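Local coordinates for protein bile salt hydrolase/transferase (PDB 2BJF) that hydrolyses the amide bond of glycine- and taurine-conjugated bile salts, releasing free bile acids, and also acts as a bile acid amine N-acyltransferase, at residues Gly17-Ile22 with Asn257-Val262; Tyr24-Ser29 with Thr276-Cys281; Gly218-Phe223 with Arg228-Ala233. All coordinates share one frame; numbering follows the deposited sequence. Where two conformers were deposited one is given.

Contact 1 (Gly17-Ile22 with Asn257-Val262); sequences GRNMDI and NNVAMV. With DXC ((3alpha,5beta,12alpha)-3,12-dihydroxycholan-24-oic acid), chain B.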
loop_
_atom_site.group_PDB
_atom_site.type_symbol
_atom_site.label_atom_id
_atom_site.label_comp_id
_atom_site.label_asym_id
_atom_site.label_seq_id
_atom_site.Cartn_x
_atom_site.Cartn_y
_atom_site.Cartn_z
ATOM N N GLY A 17 -15.310 -23.826 6.220
ATOM C CA GLY A 17 -14.540 -23.776 7.455
ATOM C C GLY A 17 -13.958 -22.413 7.748
ATOM O O GLY A 17 -14.384 -21.407 7.173
ATOM N N ARG A 18 -12.975 -22.379 8.644
ATOM C CA ARG A 18 -12.478 -21.110 9.170
ATOM C C ARG A 18 -11.118 -21.179 9.852
ATOM O O ARG A 18 -10.713 -22.228 10.358
ATOM C CB ARG A 18 -13.501 -20.514 10.152
ATOM C CG ARG A 18 -13.868 -21.421 11.338
ATOM C CD ARG A 18 -12.999 -21.169 12.574
ATOM N NE ARG A 18 -13.157 -19.812 13.094
ATOM C CZ ARG A 18 -14.186 -19.393 13.829
ATOM N NH1 ARG A 18 -15.174 -20.222 14.153
ATOM N NH2 ARG A 18 -14.228 -18.132 14.243
ATOM N N ASN A 19 -10.427 -20.043 9.848
ATOM C CA ASN A 19 -9.352 -19.776 10.793
ATOM C C ASN A 19 -9.964 -19.252 12.083
ATOM O O ASN A 19 -10.836 -18.377 12.048
ATOM C CB ASN A 19 -8.399 -18.707 10.248
ATOM C CG ASN A 19 -7.392 -19.255 9.253
ATOM O OD1 ASN A 19 -7.215 -20.465 9.115
ATOM N ND2 ASN A 19 -6.714 -18.350 8.556
ATOM N N MET A 20 -9.514 -19.786 13.215
ATOM C CA MET A 20 -9.881 -19.244 14.518
ATOM C C MET A 20 -8.748 -18.364 15.025
ATOM O O MET A 20 -7.688 -18.868 15.398
ATOM C CB MET A 20 -10.169 -20.368 15.517
ATOM C CG MET A 20 -10.312 -19.904 16.971
ATOM S SD MET A 20 -11.724 -18.826 17.250
ATOM C CE MET A 20 -13.064 -19.985 17.022
ATOM N N ASP A 21 -8.980 -17.053 15.035
ATOM C CA ASP A 21 -7.955 -16.092 15.436
ATOM C C ASP A 21 -8.261 -15.497 16.809
ATOM O O ASP A 21 -9.063 -14.564 16.931
ATOM C CB ASP A 21 -7.804 -14.981 14.386
ATOM C CG ASP A 21 -7.549 -15.517 12.981
ATOM O OD1 ASP A 21 -7.045 -16.653 12.835
ATOM O OD2 ASP A 21 -7.847 -14.784 12.014
ATOM N N ILE A 22 -7.628 -16.059 17.837
ATOM C CA ILE A 22 -7.775 -15.599 19.224
ATOM C C ILE A 22 -6.450 -15.729 19.986
ATOM O O ILE A 22 -5.555 -16.467 19.565
ATOM C CB ILE A 22 -8.912 -16.342 19.991
ATOM C CG1 ILE A 22 -8.792 -17.862 19.823
ATOM C CG2 ILE A 22 -10.294 -15.833 19.557
ATOM C CD1 ILE A 22 -9.795 -18.667 20.632
ATOM N N ASN A 257 -3.989 -20.264 5.081
ATOM C CA ASN A 257 -2.628 -20.040 5.589
ATOM C C ASN A 257 -2.136 -18.618 5.303
ATOM O O ASN A 257 -1.400 -18.034 6.099
ATOM C CB ASN A 257 -1.633 -21.046 4.993
ATOM C CG ASN A 257 -1.722 -22.440 5.620
ATOM O OD1 ASN A 257 -1.028 -23.359 5.181
ATOM N ND2 ASN A 257 -2.567 -22.604 6.635
ATOM N N ASN A 258 -2.552 -18.069 4.164
ATOM C CA ASN A 258 -2.123 -16.740 3.742
ATOM C C ASN A 258 -2.608 -15.625 4.667
ATOM O O ASN A 258 -1.970 -14.574 4.771
ATOM C CB ASN A 258 -2.574 -16.467 2.306
ATOM C CG ASN A 258 -2.103 -15.121 1.796
ATOM O OD1 ASN A 258 -2.854 -14.144 1.812
ATOM N ND2 ASN A 258 -0.851 -15.054 1.361
ATOM N N VAL A 259 -3.735 -15.861 5.336
ATOM C CA VAL A 259 -4.312 -14.873 6.251
ATOM C C VAL A 259 -4.206 -15.294 7.722
ATOM O O VAL A 259 -4.813 -14.679 8.601
ATOM C CB VAL A 259 -5.781 -14.518 5.877
ATOM C CG1 VAL A 259 -5.825 -13.719 4.576
ATOM C CG2 VAL A 259 -6.652 -15.773 5.779
ATOM N N ALA A 260 -3.414 -16.334 7.979
ATOM C CA ALA A 260 -3.191 -16.824 9.335
ATOM C C ALA A 260 -2.263 -15.901 10.123
ATOM O O ALA A 260 -1.278 -15.390 9.586
ATOM C CB ALA A 260 -2.634 -18.245 9.302
ATOM N N MET A 261 -2.592 -15.683 11.394
ATOM C CA MET A 261 -1.761 -14.868 12.279
ATOM C C MET A 261 -0.593 -15.676 12.835
ATOM O O MET A 261 -0.738 -16.865 13.141
ATOM C CB MET A 261 -2.591 -14.280 13.421
ATOM C CG MET A 261 -3.622 -13.263 12.970
ATOM S SD MET A 261 -4.649 -12.689 14.329
ATOM C CE MET A 261 -5.867 -11.734 13.433
ATOM N N VAL A 262 0.552 -15.011 12.964
ATOM C CA VAL A 262 1.815 -15.636 13.365
ATOM C C VAL A 262 2.274 -15.056 14.704
ATOM O O VAL A 262 2.223 -13.841 14.907
ATOM C CB VAL A 262 2.915 -15.404 12.289
ATOM C CG1 VAL A 262 4.206 -16.126 12.651
ATOM C CG2 VAL A 262 2.431 -15.849 10.910
HETATM C C1 DXC B . -17.402 -15.913 27.928
HETATM C C2 DXC B . -18.643 -16.132 27.063
HETATM C C3 DXC B . -19.085 -17.604 26.990
HETATM C C4 DXC B . -17.954 -18.578 26.610
HETATM C C5 DXC B . -16.730 -18.306 27.486
HETATM C C6 DXC B . -16.275 -16.845 27.493
HETATM C C7 DXC B . -20.309 -17.721 26.069
HETATM C C8 DXC B . -19.974 -17.631 24.578
HETATM C C9 DXC B . -18.796 -18.507 24.148
HETATM C C10 DXC B . -17.595 -18.398 25.112
HETATM C C11 DXC B . -18.287 -18.097 22.762
HETATM C C12 DXC B . -17.138 -18.952 22.220
HETATM C C13 DXC B . -15.953 -18.905 23.197
HETATM C C14 DXC B . -16.395 -19.241 24.631
HETATM C C15 DXC B . -19.282 -17.940 21.612
HETATM C C16 DXC B . -18.381 -17.971 20.372
HETATM C C17 DXC B . -16.950 -18.249 20.866
HETATM C C18 DXC B . -18.391 -20.016 26.885
HETATM C C19 DXC B . -16.061 -18.880 19.771
HETATM O O1 DXC B . -15.302 -17.625 23.172
HETATM O O2 DXC B . -16.967 -14.554 27.800
HETATM C C20 DXC B . -17.562 -20.419 22.023
HETATM C C21 DXC B . -15.845 -17.917 18.597
HETATM C C22 DXC B . -15.155 -16.613 19.011
HETATM C C23 DXC B . -14.451 -15.937 17.856
HETATM O O3 DXC B . -14.342 -16.531 16.762
HETATM O O4 DXC B . -13.994 -14.790 18.050
HETATM C C24 DXC B . -14.706 -19.397 20.262
HETATM O O HOH W 1 -7.336 -15.476 9.481
HETATM O O HOH W 2 -4.231 -21.212 8.446
#
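N19 and D21, two alternate residues of strand 14-22, point toward the loop that follows helix 249-257, with N19 CA 7.0 Å from A260 CA and D21 CA 7.1 Å from M261 CA, and a type I turn from N257 to A260 shapes the loop. The strand belongs to an antiparallel sheet of the Ntn-hydrolase fold, here between the bile-acid site and helix 225-243. No direct hydrogen bond joins the two segments; two waters do the polar work. The first donates to D21 OD2 at 2.7 Å and to V259 O at 2.8 Å while accepting from N19 ND2, which ties three polar groups to one buried point. The second bridges N19 OD1 and N257 ND2. The N19 amide is further fixed by T279 OG1 at OD1 and by L256 O at ND2. Its carboxamide nitrogen ND2 also lies 3.8 Å from V259 CG2, where the two side chains cross at a slant. With CG beside the backbone N (chi1 -54°), the carboxylate of D21 is placed so that OD1 is hydrogen-bonded to T276 OG1 and OD2 to the N-terminal amino group of C2, the probable nucleophile. The extended chain of M261 brings its methyl CE within 3.9 Å of D21 CB, an apolar cover alongside that acid. R18 and M20 project from the strand on the side of the deoxycholate. M20 CE lies over the centre of one face of the R18 guanidinium, whose NH1 forms a salt bridge with D69. R18 NE donates to N19 O at 2.9 Å, approaching from above the carbonyl plane, 63° out of it, although the oxygen lies in the guanidinium plane. R18 NH2 ends 3.0 Å from deoxycholate O3, a carboxylate oxygen of the product.

Contact 2 (Tyr24-Ser29 with Thr276-Cys281); sequences YSFNQS and TQYTSC. With DXC ((3alpha,5beta,12alpha)-3,12-dihydroxycholan-24-oic acid), chain B.
The rings of F26 and Y278 meet rim to rim: F26 CZ is 4.1 Å from Y278 CE2, each atom near the plane of the other ring, so the pair is neither a face stack nor a T-shape even though the side chains cross at about a right angle. This leaves the faces of F26 to other partners. Q28 CB lies over one face, offset toward the rim. The opposite face takes the deoxycholate methyl C24, 3.5 Å above the ring plane and over its centre, a CH-pi arrangement. With CG between the backbone N and carbonyl carbon, chi1 63° turns that ring face to the methyl, while F26 CB lies beside the steroid atoms C13 and C14. The loop is braced internally. Q28 OE1 accepts from F26 N at 2.9 Å, and S25 OG accepts from N27 N at 3.3 Å in an ST turn, while Q28 NE2 sits at the edge of Y278, 4.3 Å from CD2. Y278 OH is hydrogen-bonded to D69, which helps fix the ring's position against F26. Deoxycholate O1 lies 3.5 Å from Y24 OH, at the edge of the Y24 ring and near its plane. The loop thus lines the bile-acid pocket of this Ntn hydrolase: F26 and Y24 contact the steroid directly, and Y278 of strand 275-283 backs F26 from the second shell.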
loop_
_atom_site.group_PDB
_atom_site.type_symbol
_atom_site.label_atom_id
_atom_site.label_comp_id
_atom_site.label_asym_id
_atom_site.label_seq_id
_atom_site.Cartn_x
_atom_site.Cartn_y
_atom_site.Cartn_z
ATOM N N TYR A 24 -6.301 -16.698 23.192
ATOM C CA TYR A 24 -6.619 -17.525 24.354
ATOM C C TYR A 24 -7.143 -18.905 23.955
ATOM O O TYR A 24 -7.474 -19.141 22.792
ATOM C CB TYR A 24 -7.649 -16.806 25.240
ATOM C CG TYR A 24 -8.951 -16.469 24.535
ATOM C CD1 TYR A 24 -10.031 -17.352 24.565
ATOM C CD2 TYR A 24 -9.102 -15.268 23.841
ATOM C CE1 TYR A 24 -11.226 -17.051 23.918
ATOM C CE2 TYR A 24 -10.294 -14.957 23.189
ATOM C CZ TYR A 24 -11.351 -15.853 23.233
ATOM O OH TYR A 24 -12.535 -15.554 22.596
ATOM N N SER A 25 -7.203 -19.810 24.927
ATOM C CA SER A 25 -7.873 -21.095 24.759
ATOM C C SER A 25 -9.282 -20.994 25.327
ATOM O O SER A 25 -9.484 -20.385 26.379
ATOM C CB SER A 25 -7.096 -22.202 25.476
ATOM O OG SER A 25 -7.866 -23.389 25.585
ATOM N N PHE A 26 -10.253 -21.580 24.630
ATOM C CA PHE A 26 -11.617 -21.650 25.158
ATOM C C PHE A 26 -12.026 -23.065 25.575
ATOM O O PHE A 26 -13.192 -23.451 25.455
ATOM C CB PHE A 26 -12.646 -20.968 24.225
ATOM C CG PHE A 26 -12.780 -21.592 22.856
ATOM C CD1 PHE A 26 -13.877 -22.393 22.550
ATOM C CD2 PHE A 26 -11.843 -21.337 21.858
ATOM C CE1 PHE A 26 -14.026 -22.953 21.281
ATOM C CE2 PHE A 26 -11.978 -21.897 20.587
ATOM C CZ PHE A 26 -13.073 -22.705 20.298
ATOM N N ASN A 27 -11.052 -23.816 26.096
ATOM C CA ASN A 27 -11.247 -25.210 26.512
ATOM C C ASN A 27 -11.977 -26.023 25.446
ATOM O O ASN A 27 -12.903 -26.784 25.744
ATOM C CB ASN A 27 -11.984 -25.286 27.856
ATOM C CG ASN A 27 -11.191 -24.678 28.998
ATOM O OD1 ASN A 27 -9.962 -24.769 29.043
ATOM N ND2 ASN A 27 -11.896 -24.062 29.940
ATOM N N GLN A 28 -11.548 -25.845 24.200
ATOM C CA GLN A 28 -12.241 -26.423 23.057
ATOM C C GLN A 28 -12.024 -27.921 22.900
ATOM O O GLN A 28 -10.968 -28.459 23.243
ATOM C CB GLN A 28 -11.874 -25.700 21.755
ATOM C CG GLN A 28 -10.390 -25.689 21.402
ATOM C CD GLN A 28 -9.681 -24.419 21.835
ATOM O OE1 GLN A 28 -9.844 -23.947 22.961
ATOM N NE2 GLN A 28 -8.880 -23.859 20.934
ATOM N N SER A 29 -13.058 -28.579 22.387
ATOM C CA SER A 29 -12.978 -29.951 21.920
ATOM C C SER A 29 -13.897 -30.057 20.711
ATOM O O SER A 29 -14.699 -29.154 20.453
ATOM C CB SER A 29 -13.412 -30.928 23.017
ATOM O OG SER A 29 -14.772 -30.742 23.363
ATOM N N THR A 276 -3.661 -17.671 14.843
ATOM C CA THR A 276 -4.598 -18.611 14.237
ATOM C C THR A 276 -4.433 -19.916 15.012
ATOM O O THR A 276 -3.532 -20.717 14.726
ATOM C CB THR A 276 -4.353 -18.797 12.726
ATOM O OG1 THR A 276 -4.585 -17.551 12.059
ATOM C CG2 THR A 276 -5.294 -19.855 12.145
ATOM N N GLN A 277 -5.297 -20.108 16.006
ATOM C CA GLN A 277 -5.215 -21.252 16.915
ATOM C C GLN A 277 -5.492 -22.570 16.200
ATOM O O GLN A 277 -4.811 -23.569 16.445
ATOM C CB GLN A 277 -6.175 -21.078 18.096
ATOM C CG GLN A 277 -5.890 -19.862 18.978
ATOM C CD GLN A 277 -4.734 -20.055 19.956
ATOM O OE1 GLN A 277 -4.260 -19.092 20.559
ATOM N NE2 GLN A 277 -4.284 -21.295 20.124
ATOM N N TYR A 278 -6.494 -22.563 15.325
ATOM C CA TYR A 278 -6.826 -23.724 14.500
ATOM C C TYR A 278 -7.434 -23.330 13.158
ATOM O O TYR A 278 -7.917 -22.206 12.981
ATOM C CB TYR A 278 -7.717 -24.737 15.251
ATOM C CG TYR A 278 -9.159 -24.331 15.483
ATOM C CD1 TYR A 278 -10.126 -24.500 14.488
ATOM C CD2 TYR A 278 -9.566 -23.821 16.713
ATOM C CE1 TYR A 278 -11.454 -24.143 14.705
ATOM C CE2 TYR A 278 -10.893 -23.469 16.942
ATOM C CZ TYR A 278 -11.828 -23.625 15.933
ATOM O OH TYR A 278 -13.138 -23.274 16.163
ATOM N N THR A 279 -7.384 -24.264 12.217
ATOM C CA THR A 279 -8.012 -24.108 10.916
ATOM C C THR A 279 -8.889 -25.329 10.679
ATOM O O THR A 279 -8.398 -26.459 10.667
ATOM C CB THR A 279 -6.963 -23.975 9.796
ATOM O OG1 THR A 279 -6.107 -22.860 10.073
ATOM C CG2 THR A 279 -7.632 -23.771 8.441
ATOM N N SER A 280 -10.187 -25.093 10.516
ATOM C CA SER A 280 -11.140 -26.171 10.283
ATOM C C SER A 280 -11.655 -26.148 8.849
ATOM O O SER A 280 -11.776 -25.086 8.236
ATOM C CB SER A 280 -12.306 -26.095 11.272
ATOM O OG SER A 280 -13.126 -24.967 11.028
ATOM N N CYS A 281 -11.938 -27.334 8.322
ATOM C CA CYS A 281 -12.501 -27.490 6.990
ATOM C C CYS A 281 -13.480 -28.651 7.014
ATOM O O CYS A 281 -13.088 -29.799 7.219
ATOM C CB CYS A 281 -11.400 -27.749 5.959
ATOM S SG CYS A 281 -12.010 -28.023 4.279
HETATM C C1 DXC B . -17.402 -15.913 27.928
HETATM C C2 DXC B . -18.643 -16.132 27.063
HETATM C C3 DXC B . -19.085 -17.604 26.990
HETATM C C4 DXC B . -17.954 -18.578 26.610
HETATM C C5 DXC B . -16.730 -18.306 27.486
HETATM C C6 DXC B . -16.275 -16.845 27.493
HETATM C C7 DXC B . -20.309 -17.721 26.069
HETATM C C8 DXC B . -19.974 -17.631 24.578
HETATM C C9 DXC B . -18.796 -18.507 24.148
HETATM C C10 DXC B . -17.595 -18.398 25.112
HETATM C C11 DXC B . -18.287 -18.097 22.762
HETATM C C12 DXC B . -17.138 -18.952 22.220
HETATM C C13 DXC B . -15.953 -18.905 23.197
HETATM C C14 DXC B . -16.395 -19.241 24.631
HETATM C C15 DXC B . -19.282 -17.940 21.612
HETATM C C16 DXC B . -18.381 -17.971 20.372
HETATM C C17 DXC B . -16.950 -18.249 20.866
HETATM C C18 DXC B . -18.391 -20.016 26.885
HETATM C C19 DXC B . -16.061 -18.880 19.771
HETATM O O1 DXC B . -15.302 -17.625 23.172
HETATM O O2 DXC B . -16.967 -14.554 27.800
HETATM C C20 DXC B . -17.562 -20.419 22.023
HETATM C C21 DXC B . -15.845 -17.917 18.597
HETATM C C22 DXC B . -15.155 -16.613 19.011
HETATM C C23 DXC B . -14.451 -15.937 17.856
HETATM O O3 DXC B . -14.342 -16.531 16.762
HETATM O O4 DXC B . -13.994 -14.790 18.050
HETATM C C24 DXC B . -14.706 -19.397 20.262
#

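Contact 3 (Gly218-Phe223 with Arg228-Ala233); sequences GLPGDF and RFIRVA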
loop_
_atom_site.group_PDB
_atom_site.type_symbol
_atom_site.label_atom_id
_atom_site.label_comp_id
_atom_site.label_asym_id
_atom_site.label_seq_id
_atom_site.Cartn_x
_atom_site.Cartn_y
_atom_site.Cartn_z
ATOM N N GLY A 218 0.029 -3.967 -4.569
ATOM C CA GLY A 218 -1.070 -3.166 -4.035
ATOM C C GLY A 218 -1.979 -3.962 -3.111
ATOM O O GLY A 218 -2.770 -3.385 -2.364
ATOM N N LEU A 219 -1.877 -5.289 -3.166
ATOM C CA LEU A 219 -2.614 -6.152 -2.243
ATOM C C LEU A 219 -2.140 -5.874 -0.814
ATOM O O LEU A 219 -0.932 -5.863 -0.561
ATOM C CB LEU A 219 -2.409 -7.629 -2.601
ATOM C CG LEU A 219 -3.341 -8.669 -1.967
ATOM C CD1 LEU A 219 -4.735 -8.630 -2.589
ATOM C CD2 LEU A 219 -2.748 -10.065 -2.095
ATOM N N PRO A 220 -3.082 -5.623 0.119
ATOM C CA PRO A 220 -2.690 -5.326 1.502
ATOM C C PRO A 220 -2.172 -6.562 2.238
ATOM O O PRO A 220 -2.757 -7.641 2.119
ATOM C CB PRO A 220 -3.986 -4.811 2.136
ATOM C CG PRO A 220 -5.076 -5.418 1.333
ATOM C CD PRO A 220 -4.546 -5.585 -0.066
ATOM N N GLY A 221 -1.087 -6.395 2.993
ATOM C CA GLY A 221 -0.401 -7.524 3.628
ATOM C C GLY A 221 -0.496 -7.671 5.130
ATOM O O GLY A 221 0.072 -8.609 5.696
ATOM N N ASP A 222 -1.209 -6.756 5.777
ATOM C CA ASP A 222 -1.364 -6.787 7.228
ATOM C C ASP A 222 -2.445 -7.784 7.651
ATOM O O ASP A 222 -3.029 -8.481 6.814
ATOM C CB ASP A 222 -1.700 -5.394 7.747
ATOM C CG ASP A 222 -2.994 -4.872 7.179
ATOM O OD1 ASP A 222 -2.990 -4.384 6.029
ATOM O OD2 ASP A 222 -4.018 -4.969 7.879
ATOM N N PHE A 223 -2.716 -7.836 8.953
ATOM C CA PHE A 223 -3.616 -8.844 9.509
ATOM C C PHE A 223 -4.954 -8.286 10.003
ATOM O O PHE A 223 -5.690 -8.981 10.710
ATOM C CB PHE A 223 -2.907 -9.636 10.617
ATOM C CG PHE A 223 -1.668 -10.350 10.152
ATOM C CD1 PHE A 223 -1.754 -11.616 9.580
ATOM C CD2 PHE A 223 -0.415 -9.756 10.281
ATOM C CE1 PHE A 223 -0.610 -12.281 9.140
ATOM C CE2 PHE A 223 0.736 -10.414 9.845
ATOM C CZ PHE A 223 0.637 -11.679 9.277
ATOM N N ARG A 228 -7.406 -8.904 5.378
ATOM C CA ARG A 228 -7.568 -10.350 5.244
ATOM C C ARG A 228 -8.734 -10.711 4.326
ATOM O O ARG A 228 -8.632 -11.653 3.540
ATOM C CB ARG A 228 -7.706 -11.018 6.616
ATOM C CG ARG A 228 -6.415 -10.996 7.425
ATOM C CD ARG A 228 -6.519 -11.803 8.711
ATOM N NE ARG A 228 -7.259 -11.110 9.767
ATOM C CZ ARG A 228 -8.540 -11.321 10.060
ATOM N NH1 ARG A 228 -9.254 -12.201 9.367
ATOM N NH2 ARG A 228 -9.113 -10.643 11.047
ATOM N N PHE A 229 -9.824 -9.948 4.415
ATOM C CA PHE A 229 -10.989 -10.143 3.544
ATOM C C PHE A 229 -10.590 -10.007 2.075
ATOM O O PHE A 229 -10.931 -10.858 1.254
ATOM C CB PHE A 229 -12.105 -9.149 3.898
ATOM C CG PHE A 229 -13.435 -9.453 3.251
ATOM C CD1 PHE A 229 -14.461 -10.041 3.986
ATOM C CD2 PHE A 229 -13.673 -9.128 1.915
ATOM C CE1 PHE A 229 -15.697 -10.318 3.397
ATOM C CE2 PHE A 229 -14.902 -9.401 1.317
ATOM C CZ PHE A 229 -15.918 -9.996 2.060
ATOM N N ILE A 230 -9.858 -8.940 1.755
ATOM C CA ILE A 230 -9.395 -8.707 0.387
ATOM C C ILE A 230 -8.538 -9.872 -0.108
ATOM O O ILE A 230 -8.779 -10.402 -1.193
ATOM C CB ILE A 230 -8.626 -7.359 0.251
ATOM C CG1 ILE A 230 -9.514 -6.168 0.659
ATOM C CG2 ILE A 230 -8.056 -7.185 -1.166
ATOM C CD1 ILE A 230 -10.825 -6.023 -0.122
ATOM N N ARG A 231 -7.560 -10.281 0.699
ATOM C CA ARG A 231 -6.647 -11.352 0.304
ATOM C C ARG A 231 -7.365 -12.676 0.038
ATOM O O ARG A 231 -7.184 -13.270 -1.023
ATOM C CB ARG A 231 -5.517 -11.537 1.323
ATOM C CG ARG A 231 -4.532 -10.374 1.360
ATOM C CD ARG A 231 -3.101 -10.833 1.660
ATOM N NE ARG A 231 -2.964 -11.527 2.944
ATOM C CZ ARG A 231 -2.900 -10.929 4.133
ATOM N NH1 ARG A 231 -2.977 -9.606 4.237
ATOM N NH2 ARG A 231 -2.763 -11.662 5.230
ATOM N N VAL A 232 -8.195 -13.117 0.982
ATOM C CA VAL A 232 -8.902 -14.393 0.831
ATOM C C VAL A 232 -9.891 -14.365 -0.346
ATOM O O VAL A 232 -10.035 -15.355 -1.061
ATOM C CB VAL A 232 -9.550 -14.880 2.168
ATOM C CG1 VAL A 232 -10.688 -13.972 2.619
ATOM C CG2 VAL A 232 -10.013 -16.325 2.059
ATOM N N ALA A 233 -10.540 -13.221 -0.559
ATOM C CA ALA A 233 -11.489 -13.076 -1.665
ATOM C C ALA A 233 -10.818 -13.283 -3.023
ATOM O O ALA A 233 -11.338 -14.009 -3.874
ATOM C CB ALA A 233 -12.172 -11.719 -1.608
#
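R231 reaches from its helix to the carbonyls of P220 and D222 and spends both hydrogens of NH1 on them. The bond from R231 NH1 to D222 O is 2.8 Å long and almost straight (173°), and the donor lies in the carbonyl plane. That from R231 NH1 to P220 O is 2.9 Å, with the donor tilted out of the plane. Both oxygens lie at the edge of the guanidinium. Bends at chi2 and chi3 swing the group back to the loop. One turn earlier, R228 NE donates to F223 O at 2.8 Å, from above the carbonyl plane. R228 NH1 is hydrogen-bonded to C2 O and NH2 to N175 OD1, so the NE bond helps hold this arginine beside the probable N-terminal nucleophile. Farther out, L219 CD2 touches R231 CD at 3.8 Å, L219 CD1 meets I230 CG2 at 3.9 Å, and P220 CD meets the same methyl at 4.0 Å, P220 crossing I230 nearly at right angles. L219 and G221 make backbone hydrogen bonds to the second subunit. The loop runs into helix 225-243 and folds back along its first turns; I230, also touching the loop, packs on helix 179-186, and F229 packs on strand 172-173.

In the fold
From the N terminus, strand 14-22 supplies the first half of contact 1, and the loop right after it the first half of contact 2. Their partners follow in the same order more than 200 residues later, so the two closures cross along the chain. Contact 3 is a local closure of a few residues, nested inside both. Contacts 1 and 2 share the sheet in which strands 14-22 and 275-283 are neighbours, and both touch deoxycholate. Contact 3 meets contact 1 where N258 OD1 accepts from R231 NE, linking helix 225-243 to the 257-262 loop, and both reach the second subunit. Contacts 2 and 3 do not touch; contact 1 lies between them.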